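Local coordinates for protein glucanase (Clostridium thermocellum, PDB 5GXX) that probably hydrolyses internal beta-1,4-glucosidic bonds of cellulose, as a family 9 endoglucanase of the cellulosome that carries a cellulose-binding module beside its catalytic domain, at residues 445-450 with 467-472; 122-127 with 473-478; 528-533 with 552-557. The protein carries 1 engineered substitution. One frame throughout, in Å; residues are numbered along the deposited sequence.

Interaction 1 of 3, residues 445-450 with 467-472; sequences DEFFVE and LNNRSS
Phe448 and Asn468 form the hydrogen-bonded pair of an antiparallel beta ladder: Asn468 N gives a bond of 2.8 Å to Phe448 O, while the return bond from Phe448 N to Asn468 O is weak. Phe447 with Asn469 and Val449 with Leu467 are the non-hydrogen-bonded pairs beside it. Past the ladder the backbone still pairs, Arg470 N donating to Glu446 O, and Asn469 OD1 closes an Asx turn on Ser471 N. With CG anti to its carbonyl carbon (chi1 -64°) and the chain extended beyond, Glu446 runs alongside Ser471, and its OE2 takes Ser472 N through the anti lone pair at 2.8 Å and 172°; the same oxygen meets Trp473 N and Arg476.

Charged and amide groups gather on the side of Phe448. Arg470 grips Asn468 OD1 side-on with two nitrogens, NE at 2.8 Å and NH2 at 2.9 Å, both from one face of the amide plane. NH2 also makes a salt bridge to Glu450 OE2 at 3.0 Å, and Asn468 ND2 reaches Glu450 OE1 from above the carboxylate plane. This network fixes the rotation of the Asn468 amide, which also donates to Leu466 O.

Asn468 CB sits over the centre of the Phe448 ring, a CH-pi contact of 3.8 Å to the centroid, with the amide stacked nearly parallel to the ring. Phe448 CZ lies under the guanidinium of Arg470. On the sheet face that carries Phe447, Val449 and Leu467, the Phe447 ring lies beside the Asn469 amide, their planes 33° apart, and Val449 CG2 touches Leu467 CD1.

These are the open ends of the hairpin of strands 447-456 and 460-469. It is flanked in its sheet by strands 581-583 and 549-557; Phe447, Val449 and Leu467 pack on strands 481-488, 588-590 and 593-596.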
loop_
_atom_site.group_PDB
_atom_site.type_symbol
_atom_site.label_atom_id
_atom_site.label_comp_id
_atom_site.label_asym_id
_atom_site.label_seq_id
_atom_site.Cartn_x
_atom_site.Cartn_y
_atom_site.Cartn_z
ATOM N N ASP A 445 -10.599 -27.332 7.396
ATOM C CA ASP A 445 -9.180 -27.201 7.734
ATOM C C ASP A 445 -8.857 -25.902 8.467
ATOM O O ASP A 445 -9.410 -24.842 8.156
ATOM C CB ASP A 445 -8.319 -27.384 6.480
ATOM C CG ASP A 445 -8.369 -28.805 5.933
ATOM O OD1 ASP A 445 -8.444 -29.788 6.708
ATOM O OD2 ASP A 445 -8.309 -28.936 4.691
ATOM N N GLU A 446 -8.029 -26.015 9.499
ATOM C CA GLU A 446 -7.699 -24.871 10.356
ATOM C C GLU A 446 -6.316 -24.263 10.114
ATOM O O GLU A 446 -6.199 -23.085 9.770
ATOM C CB GLU A 446 -7.881 -25.227 11.830
ATOM C CG GLU A 446 -9.322 -25.557 12.204
ATOM C CD GLU A 446 -9.457 -25.943 13.658
ATOM O OE1 GLU A 446 -8.998 -27.032 14.059
ATOM O OE2 GLU A 446 -10.055 -25.150 14.420
ATOM N N PHE A 447 -5.279 -25.068 10.303
ATOM C CA PHE A 447 -3.906 -24.656 10.035
ATOM C C PHE A 447 -3.392 -25.422 8.829
ATOM O O PHE A 447 -3.419 -26.656 8.808
ATOM C CB PHE A 447 -3.024 -24.962 11.248
ATOM C CG PHE A 447 -3.368 -24.143 12.469
ATOM C CD1 PHE A 447 -4.372 -24.559 13.345
ATOM C CD2 PHE A 447 -2.734 -22.929 12.701
ATOM C CE1 PHE A 447 -4.682 -23.805 14.460
ATOM C CE2 PHE A 447 -3.042 -22.148 13.799
ATOM C CZ PHE A 447 -4.035 -22.580 14.683
ATOM N N PHE A 448 -2.884 -24.683 7.844
ATOM C CA PHE A 448 -2.452 -25.310 6.602
ATOM C C PHE A 448 -1.659 -24.312 5.769
ATOM O O PHE A 448 -1.806 -23.104 5.947
ATOM C CB PHE A 448 -3.665 -25.816 5.811
ATOM C CG PHE A 448 -4.680 -24.756 5.514
ATOM C CD1 PHE A 448 -4.609 -24.024 4.335
ATOM C CD2 PHE A 448 -5.733 -24.528 6.391
ATOM C CE1 PHE A 448 -5.548 -23.044 4.050
ATOM C CE2 PHE A 448 -6.674 -23.557 6.112
ATOM C CZ PHE A 448 -6.585 -22.818 4.934
ATOM N N VAL A 449 -0.846 -24.826 4.856
ATOM C CA VAL A 449 -0.196 -23.981 3.854
ATOM C C VAL A 449 -0.970 -23.929 2.536
ATOM O O VAL A 449 -1.445 -24.960 2.043
ATOM C CB VAL A 449 1.217 -24.498 3.567
ATOM C CG1 VAL A 449 1.844 -23.727 2.412
ATOM C CG2 VAL A 449 2.056 -24.412 4.822
ATOM N N GLU A 450 -1.062 -22.727 1.972
ATOM C CA GLU A 450 -1.425 -22.541 0.582
ATOM C C GLU A 450 -0.123 -22.196 -0.137
ATOM O O GLU A 450 0.623 -21.342 0.335
ATOM C CB GLU A 450 -2.399 -21.380 0.412
ATOM C CG GLU A 450 -3.712 -21.535 1.179
ATOM C CD GLU A 450 -4.557 -20.276 1.137
ATOM O OE1 GLU A 450 -4.132 -19.238 1.697
ATOM O OE2 GLU A 450 -5.657 -20.334 0.542
ATOM N N LEU A 467 1.227 -19.527 5.271
ATOM C CA LEU A 467 0.866 -20.365 6.424
ATOM C C LEU A 467 -0.373 -19.752 7.079
ATOM O O LEU A 467 -0.340 -18.617 7.567
ATOM C CB LEU A 467 2.019 -20.469 7.420
ATOM C CG LEU A 467 1.689 -21.294 8.677
ATOM C CD1 LEU A 467 1.283 -22.731 8.357
ATOM C CD2 LEU A 467 2.848 -21.271 9.667
ATOM N N ASN A 468 -1.460 -20.516 7.058
ATOM C CA ASN A 468 -2.794 -20.067 7.460
ATOM C C ASN A 468 -3.170 -20.471 8.890
ATOM O O ASN A 468 -2.958 -21.609 9.296
ATOM C CB ASN A 468 -3.860 -20.664 6.530
ATOM C CG ASN A 468 -3.975 -19.942 5.202
ATOM O OD1 ASN A 468 -4.983 -19.292 4.927
ATOM N ND2 ASN A 468 -2.972 -20.097 4.341
ATOM N N ASN A 469 -3.780 -19.540 9.615
ATOM C CA ASN A 469 -4.574 -19.854 10.809
ATOM C C ASN A 469 -6.018 -19.422 10.602
ATOM O O ASN A 469 -6.369 -18.254 10.812
ATOM C CB ASN A 469 -4.000 -19.159 12.049
ATOM C CG ASN A 469 -4.792 -19.457 13.324
ATOM O OD1 ASN A 469 -5.847 -20.094 13.280
ATOM N ND2 ASN A 469 -4.308 -18.961 14.458
ATOM N N ARG A 470 -6.836 -20.390 10.200
ATOM C CA ARG A 470 -8.282 -20.209 10.077
ATOM C C ARG A 470 -8.977 -21.087 11.112
ATOM O O ARG A 470 -10.037 -21.680 10.860
ATOM C CB ARG A 470 -8.773 -20.499 8.664
ATOM C CG ARG A 470 -7.974 -19.801 7.560
ATOM C CD ARG A 470 -8.655 -20.008 6.222
ATOM N NE ARG A 470 -7.752 -19.613 5.143
ATOM C CZ ARG A 470 -8.021 -19.697 3.842
ATOM N NH1 ARG A 470 -9.206 -20.114 3.410
ATOM N NH2 ARG A 470 -7.093 -19.319 2.968
ATOM N N SER A 471 -8.368 -21.177 12.287
ATOM C CA SER A 471 -8.941 -22.001 13.366
ATOM C C SER A 471 -10.336 -21.565 13.798
ATOM O O SER A 471 -10.691 -20.397 13.676
ATOM C CB SER A 471 -8.000 -22.062 14.573
ATOM O OG SER A 471 -7.757 -20.771 15.119
ATOM N N SER A 472 -11.114 -22.517 14.299
ATOM C CA SER A 472 -12.508 -22.254 14.666
ATOM C C SER A 472 -13.077 -23.265 15.667
ATOM O O SER A 472 -14.163 -23.016 16.194
ATOM C CB SER A 472 -13.400 -22.166 13.422
ATOM O OG SER A 472 -14.446 -21.228 13.613
#

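Interaction 2 of 3, residues 122-127 with 473-478; sequences WGSAEV and WPARLI
Two loops meet here at the junction between the family 9 catalytic domain and the cellulose-binding module: the link between helices 115-120 and 128-131, and the loop leading from strand 460-469 to strand 481-488. Ala475 lies at its centre. Its CB points at Ser124, 3.5 Å from Ser124 CB, and Val127 CG1 stands 4.2 Å from the same methyl. Glu126 lies along the alanine backbone, its CB only 3.1 Å from Ala475 O. With CG beside the backbone N (chi1 -65°) and a bend at chi2 of 79°, the glutamate folds back to bring OE1 near Ala475 CB and OE2 near Pro474 CB, crossing the proline at about a right angle.

No direct hydrogen bond crosses between the loops. One water joins them instead, donating to Glu126 OE1 at 2.6 Å and accepting from Ala475 N at 2.9 Å. Glu126 OE2 turns to Arg35 and Gly36 of the catalytic domain. Farther along, Val127 CG1 touches Leu477 CD2 at 3.8 Å. A cis peptide bond precedes Pro474, whose carbonyl O accepts from Arg476 NH1; the Arg476 side chain leaves its backbone away from the 122-127 loop, and its charge partner is Glu446.

The charged groups are thus satisfied chiefly within their own domains, and the interface itself rests on small apolar contacts and a water bridge.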
loop_
_atom_site.group_PDB
_atom_site.type_symbol
_atom_site.label_atom_id
_atom_site.label_comp_id
_atom_site.label_asym_id
_atom_site.label_seq_id
_atom_site.Cartn_x
_atom_site.Cartn_y
_atom_site.Cartn_z
ATOM N N TRP A 122 -15.085 -7.944 13.285
ATOM C CA TRP A 122 -15.860 -9.169 13.083
ATOM C C TRP A 122 -14.885 -10.347 13.182
ATOM O O TRP A 122 -14.021 -10.521 12.328
ATOM C CB TRP A 122 -16.585 -9.161 11.724
ATOM C CG TRP A 122 -17.677 -10.203 11.666
ATOM C CD1 TRP A 122 -17.564 -11.487 11.213
ATOM C CD2 TRP A 122 -19.022 -10.062 12.138
ATOM N NE1 TRP A 122 -18.771 -12.146 11.336
ATOM C CE2 TRP A 122 -19.681 -11.294 11.912
ATOM C CE3 TRP A 122 -19.745 -9.010 12.718
ATOM C CZ2 TRP A 122 -21.028 -11.495 12.239
ATOM C CZ3 TRP A 122 -21.078 -9.215 13.045
ATOM C CH2 TRP A 122 -21.692 -10.451 12.838
ATOM N N GLY A 123 -14.990 -11.135 14.246
ATOM C CA GLY A 123 -14.121 -12.292 14.421
ATOM C C GLY A 123 -14.436 -12.971 15.739
ATOM O O GLY A 123 -15.308 -12.518 16.481
ATOM N N SER A 124 -13.715 -14.050 16.026
ATOM C CA SER A 124 -14.049 -14.957 17.117
ATOM C C SER A 124 -13.516 -14.473 18.464
ATOM O O SER A 124 -12.420 -13.896 18.551
ATOM C CB SER A 124 -13.519 -16.361 16.802
ATOM O OG SER A 124 -14.176 -16.876 15.648
ATOM N N ALA A 125 -14.299 -14.732 19.508
ATOM C CA ALA A 125 -13.982 -14.336 20.875
ATOM C C ALA A 125 -12.536 -14.633 21.278
ATOM O O ALA A 125 -11.860 -13.791 21.866
ATOM C CB ALA A 125 -14.941 -15.038 21.856
ATOM N N GLU A 126 -12.069 -15.833 20.949
ATOM C CA GLU A 126 -10.792 -16.320 21.459
ATOM C C GLU A 126 -9.573 -15.578 20.909
ATOM O O GLU A 126 -8.472 -15.707 21.464
ATOM C CB GLU A 126 -10.644 -17.810 21.165
ATOM C CG GLU A 126 -11.629 -18.745 21.874
ATOM C CD GLU A 126 -13.009 -18.803 21.234
ATOM O OE1 GLU A 126 -13.233 -18.237 20.133
ATOM O OE2 GLU A 126 -13.899 -19.420 21.883
ATOM N N VAL A 127 -9.755 -14.831 19.826
ATOM C CA VAL A 127 -8.625 -14.120 19.217
ATOM C C VAL A 127 -8.748 -12.597 19.304
ATOM O O VAL A 127 -7.871 -11.888 18.808
ATOM C CB VAL A 127 -8.370 -14.578 17.753
ATOM C CG1 VAL A 127 -7.979 -16.066 17.736
ATOM C CG2 VAL A 127 -9.583 -14.308 16.882
ATOM N N TRP A 473 -12.373 -24.369 15.948
ATOM C CA TRP A 473 -12.897 -25.392 16.870
ATOM C C TRP A 473 -11.981 -25.648 18.066
ATOM O O TRP A 473 -11.433 -26.744 18.201
ATOM C CB TRP A 473 -13.146 -26.718 16.135
ATOM C CG TRP A 473 -14.307 -26.679 15.221
ATOM C CD1 TRP A 473 -15.594 -27.012 15.521
ATOM C CD2 TRP A 473 -14.297 -26.293 13.844
ATOM N NE1 TRP A 473 -16.389 -26.862 14.411
ATOM C CE2 TRP A 473 -15.620 -26.418 13.366
ATOM C CE3 TRP A 473 -13.292 -25.854 12.970
ATOM C CZ2 TRP A 473 -15.968 -26.111 12.054
ATOM C CZ3 TRP A 473 -13.636 -25.559 11.659
ATOM C CH2 TRP A 473 -14.970 -25.691 11.214
ATOM N N PRO A 474 -11.783 -24.645 18.938
ATOM C CA PRO A 474 -12.221 -23.257 18.839
ATOM C C PRO A 474 -11.153 -22.420 18.141
ATOM O O PRO A 474 -9.998 -22.853 18.013
ATOM C CB PRO A 474 -12.299 -22.828 20.304
ATOM C CG PRO A 474 -11.171 -23.611 20.975
ATOM C CD PRO A 474 -11.059 -24.901 20.196
ATOM N N ALA A 475 -11.508 -21.206 17.734
ATOM C CA ALA A 475 -10.472 -20.276 17.282
ATOM C C ALA A 475 -9.354 -20.229 18.320
ATOM O O ALA A 475 -9.625 -20.249 19.519
ATOM C CB ALA A 475 -11.070 -18.877 17.073
ATOM N N ARG A 476 -8.088 -20.213 17.891
ATOM C CA ARG A 476 -6.996 -20.323 18.853
ATOM C C ARG A 476 -5.699 -19.864 18.220
ATOM O O ARG A 476 -5.636 -19.646 17.013
ATOM C CB ARG A 476 -6.857 -21.763 19.381
ATOM C CG ARG A 476 -6.536 -22.796 18.321
ATOM C CD ARG A 476 -6.692 -24.240 18.845
ATOM N NE ARG A 476 -6.377 -25.237 17.824
ATOM C CZ ARG A 476 -7.190 -25.593 16.833
ATOM N NH1 ARG A 476 -8.404 -25.060 16.708
ATOM N NH2 ARG A 476 -6.796 -26.512 15.966
ATOM N N LEU A 477 -4.688 -19.765 19.070
ATOM C CA LEU A 477 -3.365 -19.263 18.725
ATOM C C LEU A 477 -2.350 -20.360 19.013
ATOM O O LEU A 477 -2.370 -20.982 20.087
ATOM C CB LEU A 477 -3.059 -18.042 19.596
ATOM C CG LEU A 477 -4.106 -16.930 19.456
ATOM C CD1 LEU A 477 -3.909 -15.878 20.530
ATOM C CD2 LEU A 477 -4.159 -16.284 18.069
ATOM N N ILE A 478 -1.482 -20.619 18.032
ATOM C CA ILE A 478 -0.353 -21.530 18.202
ATOM C C ILE A 478 0.948 -20.753 18.015
ATOM O O ILE A 478 1.191 -20.154 16.957
ATOM C CB ILE A 478 -0.395 -22.734 17.224
ATOM C CG1 ILE A 478 -1.648 -23.591 17.464
ATOM C CG2 ILE A 478 0.858 -23.581 17.383
ATOM C CD1 ILE A 478 -1.923 -24.681 16.414
HETATM O O HOH W 1 -14.090 -20.025 18.404
#

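Interaction 3 of 3, residues 528-533 with 552-557; sequences YYIKIS and LQFRIA
Ile530 pushes its CD1 methyl into the notch between Phe554 and Ile556, standing 3.8 Å from Phe554 CD1 and 4.0 Å from Ile556 CD1. The methyl meets the ring obliquely near its CD1-CE1 side, and the two side chains, reaching out from facing strands, pass alongside each other. CG1 of Ile530 lies between its backbone N and carbonyl carbon (chi1 59°), which with an extended chi2 sends CD1 straight out across the gap.

At the next position the bump comes from the other strand: Leu552 CD2 rests in the fork between CG2 and CG1 of Ile532, at 3.7 Å and 3.8 Å, with the two chains crossing at a slant. Ile532 CD1 turns toward Phe554 and comes within 4.4 Å of Phe554 CE2, a looser touch. Both isoleucine CD1 methyls therefore approach the phenyl ring obliquely from the same side of its plane.

No hydrogen bond crosses, and the strand segments keep 10.7 Å apart at their nearest, running antiparallel at 157°. This is face-to-face packing of separate sheets: strand 527-534 pairs with 515-524 and 481-488, strand 549-557 with 460-469. Ile463 and Ala465 touch Phe554, while Ile517 and Ile520 adjoin Ile530. Alternate residues directed inward from each strand make the buried core characteristic of the beta-sandwich of a cellulose-binding module.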
loop_
_atom_site.group_PDB
_atom_site.type_symbol
_atom_site.label_atom_id
_atom_site.label_comp_id
_atom_site.label_asym_id
_atom_site.label_seq_id
_atom_site.Cartn_x
_atom_site.Cartn_y
_atom_site.Cartn_z
ATOM N N TYR A 528 15.415 -34.623 1.416
ATOM C CA TYR A 528 15.880 -33.529 2.254
ATOM C C TYR A 528 14.750 -32.515 2.418
ATOM O O TYR A 528 13.769 -32.554 1.667
ATOM C CB TYR A 528 17.104 -32.858 1.614
ATOM C CG TYR A 528 18.364 -33.696 1.621
ATOM C CD1 TYR A 528 18.537 -34.750 0.731
ATOM C CD2 TYR A 528 19.389 -33.410 2.511
ATOM C CE1 TYR A 528 19.703 -35.519 0.749
ATOM C CE2 TYR A 528 20.558 -34.160 2.536
ATOM C CZ TYR A 528 20.704 -35.210 1.652
ATOM O OH TYR A 528 21.865 -35.943 1.694
ATOM N N TYR A 529 14.875 -31.616 3.390
ATOM C CA TYR A 529 13.854 -30.581 3.564
ATOM C C TYR A 529 14.408 -29.304 4.181
ATOM O O TYR A 529 15.466 -29.297 4.819
ATOM C CB TYR A 529 12.682 -31.094 4.424
ATOM C CG TYR A 529 13.040 -31.361 5.868
ATOM C CD1 TYR A 529 13.738 -32.512 6.232
ATOM C CD2 TYR A 529 12.715 -30.454 6.869
ATOM C CE1 TYR A 529 14.091 -32.758 7.557
ATOM C CE2 TYR A 529 13.041 -30.698 8.198
ATOM C CZ TYR A 529 13.731 -31.844 8.534
ATOM O OH TYR A 529 14.057 -32.063 9.853
ATOM N N ILE A 530 13.645 -28.232 4.011
ATOM C CA ILE A 530 13.821 -27.041 4.832
ATOM C C ILE A 530 12.563 -26.903 5.672
ATOM O O ILE A 530 11.467 -27.314 5.258
ATOM C CB ILE A 530 14.106 -25.752 4.018
ATOM C CG1 ILE A 530 12.974 -25.438 3.032
ATOM C CG2 ILE A 530 15.467 -25.876 3.336
ATOM C CD1 ILE A 530 13.077 -24.062 2.347
ATOM N N LYS A 531 12.765 -26.380 6.873
ATOM C CA LYS A 531 11.664 -26.048 7.757
ATOM C C LYS A 531 11.618 -24.529 7.824
ATOM O O LYS A 531 12.644 -23.884 8.045
ATOM C CB LYS A 531 11.908 -26.597 9.164
ATOM C CG LYS A 531 10.821 -26.170 10.151
ATOM C CD LYS A 531 11.036 -26.789 11.526
ATOM C CE LYS A 531 10.659 -28.266 11.569
ATOM N NZ LYS A 531 9.254 -28.514 11.123
ATOM N N ILE A 532 10.409 -23.994 7.676
ATOM C CA ILE A 532 10.111 -22.571 7.833
ATOM C C ILE A 532 9.415 -22.450 9.186
ATOM O O ILE A 532 8.360 -23.053 9.377
ATOM C CB ILE A 532 9.167 -22.078 6.699
ATOM C CG1 ILE A 532 9.820 -22.074 5.300
ATOM C CG2 ILE A 532 8.683 -20.672 6.979
ATOM C CD1 ILE A 532 10.266 -23.424 4.766
ATOM N N SER A 533 10.016 -21.717 10.125
ATOM C CA SER A 533 9.486 -21.572 11.485
ATOM C C SER A 533 9.105 -20.127 11.793
ATOM O O SER A 533 9.904 -19.215 11.559
ATOM C CB SER A 533 10.531 -22.018 12.522
ATOM O OG SER A 533 10.840 -23.393 12.356
ATOM N N LEU A 552 5.561 -16.026 2.687
ATOM C CA LEU A 552 7.000 -16.086 2.433
ATOM C C LEU A 552 7.214 -16.526 0.982
ATOM O O LEU A 552 6.495 -17.401 0.480
ATOM C CB LEU A 552 7.631 -17.117 3.381
ATOM C CG LEU A 552 9.153 -17.299 3.300
ATOM C CD1 LEU A 552 9.888 -16.064 3.753
ATOM C CD2 LEU A 552 9.571 -18.478 4.175
ATOM N N GLN A 553 8.196 -15.928 0.308
ATOM C CA GLN A 553 8.631 -16.405 -1.004
ATOM C C GLN A 553 10.057 -16.870 -0.812
ATOM O O GLN A 553 10.930 -16.088 -0.439
ATOM C CB GLN A 553 8.539 -15.316 -2.079
ATOM C CG GLN A 553 7.098 -14.978 -2.461
ATOM C CD GLN A 553 6.959 -13.672 -3.208
ATOM O OE1 GLN A 553 7.844 -13.278 -3.967
ATOM N NE2 GLN A 553 5.825 -13.002 -3.012
ATOM N N PHE A 554 10.289 -18.159 -1.026
ATOM C CA PHE A 554 11.638 -18.687 -0.880
ATOM C C PHE A 554 12.074 -19.367 -2.161
ATOM O O PHE A 554 11.249 -19.891 -2.916
ATOM C CB PHE A 554 11.757 -19.608 0.341
ATOM C CG PHE A 554 10.841 -20.805 0.321
ATOM C CD1 PHE A 554 11.238 -21.992 -0.271
ATOM C CD2 PHE A 554 9.597 -20.755 0.939
ATOM C CE1 PHE A 554 10.418 -23.110 -0.261
ATOM C CE2 PHE A 554 8.757 -21.862 0.945
ATOM C CZ PHE A 554 9.162 -23.045 0.349
ATOM N N ARG A 555 13.378 -19.307 -2.401
ATOM C CA ARG A 555 13.982 -19.916 -3.578
ATOM C C ARG A 555 15.024 -20.936 -3.135
ATOM O O ARG A 555 15.823 -20.662 -2.230
ATOM C CB ARG A 555 14.635 -18.819 -4.428
ATOM C CG ARG A 555 15.269 -19.309 -5.724
ATOM C CD ARG A 555 15.975 -18.184 -6.498
ATOM N NE ARG A 555 15.018 -17.174 -6.936
ATOM C CZ ARG A 555 15.264 -16.247 -7.860
ATOM N NH1 ARG A 555 16.437 -16.205 -8.470
ATOM N NH2 ARG A 555 14.318 -15.374 -8.186
ATOM N N ILE A 556 15.000 -22.107 -3.769
ATOM C CA ILE A 556 16.004 -23.148 -3.562
ATOM C C ILE A 556 16.670 -23.345 -4.922
ATOM O O ILE A 556 16.003 -23.686 -5.892
ATOM C CB ILE A 556 15.334 -24.433 -3.035
ATOM C CG1 ILE A 556 14.538 -24.131 -1.758
ATOM C CG2 ILE A 556 16.372 -25.534 -2.801
ATOM C CD1 ILE A 556 13.417 -25.124 -1.457
ATOM N N ALA A 557 17.971 -23.076 -5.002
ATOM C CA ALA A 557 18.636 -22.922 -6.303
ATOM C C ALA A 557 19.936 -23.710 -6.394
ATOM O O ALA A 557 20.780 -23.637 -5.507
ATOM C CB ALA A 557 18.913 -21.450 -6.598
#

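In the fold
Interactions 1 and 3 belong to the cellulose-binding module, whereas interaction 2 joins it to the catalytic domain. Interaction 3 is wholly apolar and lies between the two sheets; interaction 1 pairs neighbouring strands within one sheet, is likewise largely buried, but adds charges and amides at the strand ends. Strands 460-469 and 549-557, adjacent in that sheet, connect the two, whose centres are about 19 Å apart. Interaction 2 is only partly buried and water-bridged. It touches interaction 1 directly, since the chain runs on from 467-472 into 473-478 and Ile478 packs on Phe447. The interdomain loop is thereby held to the base of the hairpin.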